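Local coordinates for protein nicastrin (Dictyostelium purpureum, PDB 4R12) that probably serves as an essential, putatively substrate-recruiting subunit of gamma-secretase, the complex that cleaves membrane proteins such as Notch receptors within the membrane, at residues G233-L245 with I322-D334. Numbering follows the deposited sequence.
Sequences GADQSSFATVTLL and IIELNQIGRAQLD
Gly-329 N donates to Asp-235 OD1 at 2.8 Å, a bond somewhat bent at 137°. With CG anti to the backbone N (chi1 -157°), the carboxylate of Asp-235 is carried over to the loop, where the N-H meets OD1 nearly along its C-O axis. Arg-330 CB lies 3.7 Å from Asp-235 OD2, the two side chains crossing at about a right angle. An alanine here would remove the acceptor and is likely to leave Gly-329 N without its mate and the loop freer to shift. One water stands between Asp-235 O and Ala-240 N, which are not bonded directly to each other in the first turns of the helix, and also takes the N-H of Ile-328; a second bridges Gln-236 O and Gln-327 N. Gln-327 CA adds a weak CA-H...O contact, 3.2 Å from Asp-235 O. Within the large lobe, whose fold is that of the zinc exopeptidase clan, helix 234-252 packs on the end of strand 319-325 and the loop that follows. Gly-329 CA sits over the centre of the Phe-239 ring, 3.4 Å from its centroid; a CB on Gly-329 would run into that ring and Asp-235 OD1. Further along the helix, Ala-240 CB meets Leu-325 CB at 3.9 Å, and Ile-328 CD1 reaches tip to tip toward Thr-243, which also touches helix 427-441.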
ATOM      1  N   GLY A 233       0.601   5.728  -4.224  1.00 21.78           N
ATOM      2  CA  GLY A 233       0.282   6.199  -2.873  1.00 21.23           C
ATOM      3  C   GLY A 233       1.453   6.914  -2.201  1.00 20.31           C
ATOM      4  O   GLY A 233       1.897   6.508  -1.128  1.00 20.96           O
ATOM      5  N   ALA A 234       1.953   7.965  -2.839  1.00 21.66           N
ATOM      6  CA  ALA A 234       3.150   8.644  -2.368  1.00 21.90           C
ATOM      7  C   ALA A 234       2.967   9.141  -0.921  1.00 21.84           C
ATOM      8  O   ALA A 234       3.710   8.730  -0.030  1.00 23.12           O
ATOM      9  CB  ALA A 234       3.513   9.797  -3.302  1.00 21.36           C
ATOM     10  N   ASP A 235       1.948   9.959  -0.663  1.00 21.09           N
ATOM     11  CA  ASP A 235       1.747  10.404   0.725  1.00 21.71           C
ATOM     12  C   ASP A 235       1.058   9.334   1.559  1.00 21.63           C
ATOM     13  O   ASP A 235       1.338   9.198   2.750  1.00 20.92           O
ATOM     14  CB  ASP A 235       0.951  11.713   0.799  1.00 22.48           C
ATOM     15  CG  ASP A 235       1.201  12.462   2.110  1.00 25.24           C
ATOM     16  OD1 ASP A 235       2.332  12.342   2.639  1.00 23.29           O
ATOM     17  OD2 ASP A 235       0.277  13.139   2.621  1.00 22.90           O
ATOM     18  N   GLN A 236       0.151   8.578   0.939  1.00 21.00           N
ATOM     19  CA  GLN A 236      -0.557   7.525   1.650  1.00 21.61           C
ATOM     20  C   GLN A 236       0.383   6.566   2.375  1.00 21.30           C
ATOM     21  O   GLN A 236       0.181   6.260   3.556  1.00 21.05           O
ATOM     22  CB  GLN A 236      -1.445   6.725   0.676  1.00 20.38           C
ATOM     23  CG  GLN A 236      -2.227   5.613   1.354  1.00 22.27           C
ATOM     24  CD  GLN A 236      -3.129   4.882   0.371  1.00 24.35           C
ATOM     25  OE1 GLN A 236      -2.782   4.731  -0.803  1.00 22.50           O
ATOM     26  NE2 GLN A 236      -4.290   4.441   0.842  1.00 23.30           N
ATOM     27  N   SER A 237       1.412   6.098   1.675  1.00 20.91           N
ATOM     28  CA  SER A 237       2.337   5.117   2.246  1.00 21.51           C
ATOM     29  C   SER A 237       3.807   5.280   1.828  1.00 20.65           C
ATOM     30  O   SER A 237       4.704   5.199   2.659  1.00 21.74           O
ATOM     31  CB  SER A 237       1.908   3.697   1.853  1.00 21.89           C
ATOM     32  OG  SER A 237       0.589   3.387   2.281  1.00 21.98           O
ATOM     33  N   SER A 238       4.056   5.447   0.530  1.00 20.45           N
ATOM     34  CA  SER A 238       5.388   5.143   0.020  1.00 21.43           C
ATOM     35  C   SER A 238       6.431   6.210   0.380  1.00 20.20           C
ATOM     36  O   SER A 238       7.627   5.895   0.476  1.00 21.31           O
ATOM     37  CB  SER A 238       5.326   4.904  -1.497  1.00 21.45           C
ATOM     38  OG  SER A 238       4.925   6.063  -2.198  1.00 29.36           O
ATOM     39  N   PHE A 239       6.013   7.456   0.620  1.00 20.80           N
ATOM     40  CA  PHE A 239       6.980   8.431   1.143  1.00 21.04           C
ATOM     41  C   PHE A 239       7.538   7.915   2.477  1.00 20.87           C
ATOM     42  O   PHE A 239       8.766   7.864   2.658  1.00 20.13           O
ATOM     43  CB  PHE A 239       6.348   9.827   1.297  1.00 21.50           C
ATOM     44  CG  PHE A 239       7.317  10.922   1.720  1.00 23.60           C
ATOM     45  CD1 PHE A 239       7.735  11.043   3.043  1.00 23.20           C
ATOM     46  CD2 PHE A 239       7.742  11.879   0.806  1.00 22.98           C
ATOM     47  CE1 PHE A 239       8.594  12.069   3.432  1.00 23.31           C
ATOM     48  CE2 PHE A 239       8.591  12.910   1.199  1.00 24.98           C
ATOM     49  CZ  PHE A 239       9.020  13.004   2.506  1.00 21.34           C
ATOM     50  N   ALA A 240       6.652   7.516   3.396  1.00 19.69           N
ATOM     51  CA  ALA A 240       7.075   6.929   4.665  1.00 20.46           C
ATOM     52  C   ALA A 240       7.881   5.636   4.488  1.00 19.98           C
ATOM     53  O   ALA A 240       8.858   5.404   5.206  1.00 20.30           O
ATOM     54  CB  ALA A 240       5.848   6.667   5.588  1.00 20.65           C
ATOM     55  N   THR A 241       7.488   4.798   3.533  1.00 20.55           N
ATOM     56  CA  THR A 241       8.266   3.586   3.273  1.00 20.60           C
ATOM     57  C   THR A 241       9.718   3.915   2.895  1.00 21.03           C
ATOM     58  O   THR A 241      10.659   3.312   3.419  1.00 19.23           O
ATOM     59  CB  THR A 241       7.620   2.742   2.167  1.00 21.53           C
ATOM     60  OG1 THR A 241       6.275   2.424   2.552  1.00 21.73           O
ATOM     61  CG2 THR A 241       8.416   1.452   1.945  1.00 20.02           C
ATOM     62  N   VAL A 242       9.898   4.881   1.999  1.00 20.32           N
ATOM     63  CA  VAL A 242      11.240   5.342   1.629  1.00 20.05           C
ATOM     64  C   VAL A 242      11.982   5.895   2.839  1.00 19.94           C
ATOM     65  O   VAL A 242      13.187   5.627   3.058  1.00 21.82           O
ATOM     66  CB  VAL A 242      11.161   6.433   0.539  1.00 19.97           C
ATOM     67  CG1 VAL A 242      12.519   7.082   0.318  1.00 20.69           C
ATOM     68  CG2 VAL A 242      10.647   5.833  -0.762  1.00 19.92           C
ATOM     69  N   THR A 243      11.256   6.688   3.618  1.00 20.77           N
ATOM     70  CA  THR A 243      11.801   7.297   4.827  1.00 20.24           C
ATOM     71  C   THR A 243      12.348   6.246   5.775  1.00 20.31           C
ATOM     72  O   THR A 243      13.518   6.302   6.171  1.00 20.97           O
ATOM     73  CB  THR A 243      10.724   8.126   5.567  1.00 19.63           C
ATOM     74  OG1 THR A 243      10.282   9.205   4.734  1.00 20.70           O
ATOM     75  CG2 THR A 243      11.300   8.699   6.874  1.00 19.64           C
ATOM     76  N   LEU A 244      11.510   5.276   6.142  1.00 20.74           N
ATOM     77  CA  LEU A 244      11.934   4.285   7.137  1.00 21.00           C
ATOM     78  C   LEU A 244      13.061   3.383   6.623  1.00 21.80           C
ATOM     79  O   LEU A 244      13.996   3.068   7.369  1.00 22.23           O
ATOM     80  CB  LEU A 244      10.753   3.437   7.592  1.00 22.04           C
ATOM     81  CG  LEU A 244      11.079   2.553   8.798  1.00 23.14           C
ATOM     82  CD1 LEU A 244      11.664   3.410   9.941  1.00 22.07           C
ATOM     83  CD2 LEU A 244       9.814   1.824   9.267  1.00 23.39           C
ATOM     84  N   LEU A 245      13.004   2.979   5.357  1.00 20.98           N
ATOM     85  CA  LEU A 245      14.138   2.239   4.800  1.00 21.18           C
ATOM     86  C   LEU A 245      15.414   3.090   4.821  1.00 21.35           C
ATOM     87  O   LEU A 245      16.502   2.562   5.081  1.00 22.86           O
ATOM     88  CB  LEU A 245      13.851   1.743   3.364  1.00 21.19           C
ATOM     89  CG  LEU A 245      12.816   0.610   3.290  1.00 21.08           C
ATOM     90  CD1 LEU A 245      12.336   0.408   1.841  1.00 21.65           C
ATOM     91  CD2 LEU A 245      13.406  -0.702   3.831  1.00 21.53           C
ATOM     92  N   ILE A 322       5.799   2.355  20.792  1.00 30.09           N
ATOM     93  CA  ILE A 322       5.456   2.189  19.387  1.00 29.44           C
ATOM     94  C   ILE A 322       5.508   3.529  18.673  1.00 26.68           C
ATOM     95  O   ILE A 322       4.850   4.483  19.085  1.00 29.29           O
ATOM     96  CB  ILE A 322       4.052   1.570  19.213  1.00 28.32           C
ATOM     97  CG1 ILE A 322       4.032   0.143  19.773  1.00 28.49           C
ATOM     98  CG2 ILE A 322       3.654   1.580  17.744  1.00 28.80           C
ATOM     99  CD1 ILE A 322       2.651  -0.506  19.755  1.00 29.71           C
ATOM    100  N   ILE A 323       6.303   3.598  17.613  1.00 26.20           N
ATOM    101  CA  ILE A 323       6.335   4.752  16.732  1.00 24.27           C
ATOM    102  C   ILE A 323       5.781   4.350  15.352  1.00 24.52           C
ATOM    103  O   ILE A 323       6.271   3.400  14.739  1.00 25.17           O
ATOM    104  CB  ILE A 323       7.776   5.297  16.568  1.00 27.20           C
ATOM    105  CG1 ILE A 323       8.461   5.442  17.932  1.00 28.14           C
ATOM    106  CG2 ILE A 323       7.782   6.618  15.808  1.00 25.17           C
ATOM    107  CD1 ILE A 323       7.845   6.519  18.799  1.00 30.63           C
ATOM    108  N   GLU A 324       4.774   5.070  14.867  1.00 24.41           N
ATOM    109  CA  GLU A 324       4.217   4.790  13.552  1.00 24.34           C
ATOM    110  C   GLU A 324       4.342   5.993  12.630  1.00 23.67           C
ATOM    111  O   GLU A 324       4.057   7.125  13.020  1.00 24.72           O
ATOM    112  CB  GLU A 324       2.741   4.379  13.640  1.00 24.25           C
ATOM    113  CG  GLU A 324       2.114   4.072  12.259  1.00 24.25           C
ATOM    114  CD  GLU A 324       0.672   3.614  12.354  1.00 25.29           C
ATOM    115  OE1 GLU A 324       0.168   3.479  13.498  1.00 25.83           O
ATOM    116  OE2 GLU A 324       0.033   3.405  11.287  1.00 24.29           O
ATOM    117  N   LEU A 325       4.775   5.734  11.402  1.00 22.71           N
ATOM    118  CA  LEU A 325       4.761   6.743  10.357  1.00 21.56           C
ATOM    119  C   LEU A 325       3.472   6.584   9.549  1.00 22.44           C
ATOM    120  O   LEU A 325       3.185   5.505   9.067  1.00 23.36           O
ATOM    121  CB  LEU A 325       5.985   6.592   9.452  1.00 20.49           C
ATOM    122  CG  LEU A 325       7.314   6.536  10.202  1.00 22.15           C
ATOM    123  CD1 LEU A 325       8.441   6.519   9.186  1.00 22.58           C
ATOM    124  CD2 LEU A 325       7.452   7.725  11.161  1.00 23.65           C
ATOM    125  N   ASN A 326       2.686   7.648   9.412  1.00 21.80           N
ATOM    126  CA  ASN A 326       1.425   7.498   8.701  1.00 22.74           C
ATOM    127  C   ASN A 326       1.012   8.777   7.988  1.00 22.83           C
ATOM    128  O   ASN A 326       0.312   9.631   8.562  1.00 24.83           O
ATOM    129  CB  ASN A 326       0.331   7.045   9.668  1.00 23.41           C
ATOM    130  CG  ASN A 326      -0.846   6.410   8.937  1.00 25.29           C
ATOM    131  OD1 ASN A 326      -1.454   7.043   8.076  1.00 26.23           O
ATOM    132  ND2 ASN A 326      -1.134   5.142   9.239  1.00 25.70           N
ATOM    133  N   GLN A 327       1.455   8.865   6.730  1.00 20.75           N
ATOM    134  CA  GLN A 327       1.377  10.046   5.848  1.00 20.35           C
ATOM    135  C   GLN A 327       2.247  11.199   6.358  1.00 24.75           C
ATOM    136  O   GLN A 327       1.796  12.043   7.145  1.00 24.05           O
ATOM    137  CB  GLN A 327      -0.082  10.495   5.659  1.00 22.28           C
ATOM    138  CG  GLN A 327      -1.004   9.367   5.180  1.00 22.93           C
ATOM    139  CD  GLN A 327      -2.295   9.890   4.554  1.00 23.22           C
ATOM    140  OE1 GLN A 327      -2.381  10.075   3.336  1.00 23.02           O
ATOM    141  NE2 GLN A 327      -3.291  10.160   5.390  1.00 23.71           N
ATOM    142  N   ILE A 328       3.501  11.238   5.905  1.00 23.27           N
ATOM    143  CA  ILE A 328       4.453  12.232   6.425  1.00 24.59           C
ATOM    144  C   ILE A 328       5.155  13.026   5.322  1.00 25.28           C
ATOM    145  O   ILE A 328       6.131  13.749   5.585  1.00 23.85           O
ATOM    146  CB  ILE A 328       5.516  11.562   7.334  1.00 23.41           C
ATOM    147  CG1 ILE A 328       6.345  10.524   6.562  1.00 22.33           C
ATOM    148  CG2 ILE A 328       4.854  10.932   8.571  1.00 23.32           C
ATOM    149  CD1 ILE A 328       7.558  10.003   7.367  1.00 22.59           C
ATOM    150  N   GLY A 329       4.628  12.927   4.098  1.00 23.16           N
ATOM    151  CA  GLY A 329       5.264  13.520   2.931  1.00 22.78           C
ATOM    152  C   GLY A 329       4.673  14.848   2.483  1.00 25.17           C
ATOM    153  O   GLY A 329       5.135  15.470   1.511  1.00 24.55           O
ATOM    154  N   ARG A 330       3.641  15.296   3.186  1.00 24.66           N
ATOM    155  CA  ARG A 330       3.094  16.618   2.915  1.00 24.97           C
ATOM    156  C   ARG A 330       3.032  17.474   4.149  1.00 27.80           C
ATOM    157  O   ARG A 330       1.993  18.069   4.428  1.00 28.92           O
ATOM    158  CB  ARG A 330       1.697  16.524   2.321  1.00 28.20           C
ATOM    159  CG  ARG A 330       1.687  16.314   0.851  1.00 29.36           C
ATOM    160  CD  ARG A 330       0.262  16.301   0.314  1.00 27.94           C
ATOM    161  NE  ARG A 330      -0.292  17.630   0.117  1.00 30.83           N
ATOM    162  CZ  ARG A 330      -0.128  18.368  -0.977  1.00 32.13           C
ATOM    163  NH1 ARG A 330       0.619  17.925  -1.982  1.00 33.32           N
ATOM    164  NH2 ARG A 330      -0.708  19.560  -1.061  1.00 31.73           N
ATOM    165  N   ALA A 331       4.133  17.549   4.883  1.00 27.98           N
ATOM    166  CA  ALA A 331       4.201  18.440   6.030  1.00 29.75           C
ATOM    167  C   ALA A 331       3.766  19.848   5.600  1.00 30.92           C
ATOM    168  O   ALA A 331       4.067  20.286   4.483  1.00 28.99           O
ATOM    169  CB  ALA A 331       5.593  18.441   6.622  1.00 29.45           C
ATOM    170  N   GLN A 332       3.024  20.522   6.480  1.00 30.62           N
ATOM    171  CA  GLN A 332       2.404  21.824   6.213  1.00 33.74           C
ATOM    172  C   GLN A 332       3.301  22.999   6.575  1.00 32.03           C
ATOM    173  O   GLN A 332       3.804  23.070   7.692  1.00 32.03           O
ATOM    174  CB  GLN A 332       1.106  21.959   7.015  1.00 35.68           C
ATOM    175  CG  GLN A 332       0.073  20.918   6.698  1.00 37.01           C
ATOM    176  CD  GLN A 332      -0.430  21.050   5.282  1.00 37.84           C
ATOM    177  OE1 GLN A 332      -1.342  21.834   5.000  1.00 40.43           O
ATOM    178  NE2 GLN A 332       0.166  20.286   4.376  1.00 35.07           N
ATOM    179  N   LEU A 333       3.472  23.933   5.651  1.00 33.79           N
ATOM    180  CA  LEU A 333       4.273  25.119   5.918  1.00 36.63           C
ATOM    181  C   LEU A 333       3.651  25.996   7.010  1.00 38.22           C
ATOM    182  O   LEU A 333       2.487  26.375   6.931  1.00 37.39           O
ATOM    183  CB  LEU A 333       4.450  25.925   4.640  1.00 38.92           C
ATOM    184  CG  LEU A 333       5.290  27.191   4.765  1.00 41.60           C
ATOM    185  CD1 LEU A 333       6.673  26.881   5.325  1.00 39.46           C
ATOM    186  CD2 LEU A 333       5.389  27.847   3.396  1.00 45.13           C
ATOM    187  N   ASP A 334       4.433  26.297   8.040  1.00 37.50           N
ATOM    188  CA  ASP A 334       4.013  27.250   9.076  1.00 41.90           C
ATOM    189  C   ASP A 334       4.682  28.583   8.763  1.00 45.46           C
ATOM    190  O   ASP A 334       5.910  28.680   8.796  1.00 44.36           O
ATOM    191  CB  ASP A 334       4.396  26.742  10.474  1.00 41.92           C
ATOM    192  CG  ASP A 334       3.894  27.648  11.613  1.00 47.56           C
ATOM    193  OD1 ASP A 334       3.725  28.869  11.416  1.00 49.12           O
ATOM    194  OD2 ASP A 334       3.679  27.128  12.726  1.00 44.79           O
TER
HETATM  195  O   HOH W   1       3.839   8.787   3.856  1.00 22.88           O
HETATM  196  O   HOH W   2       2.392   6.683   5.336  1.00 23.18           O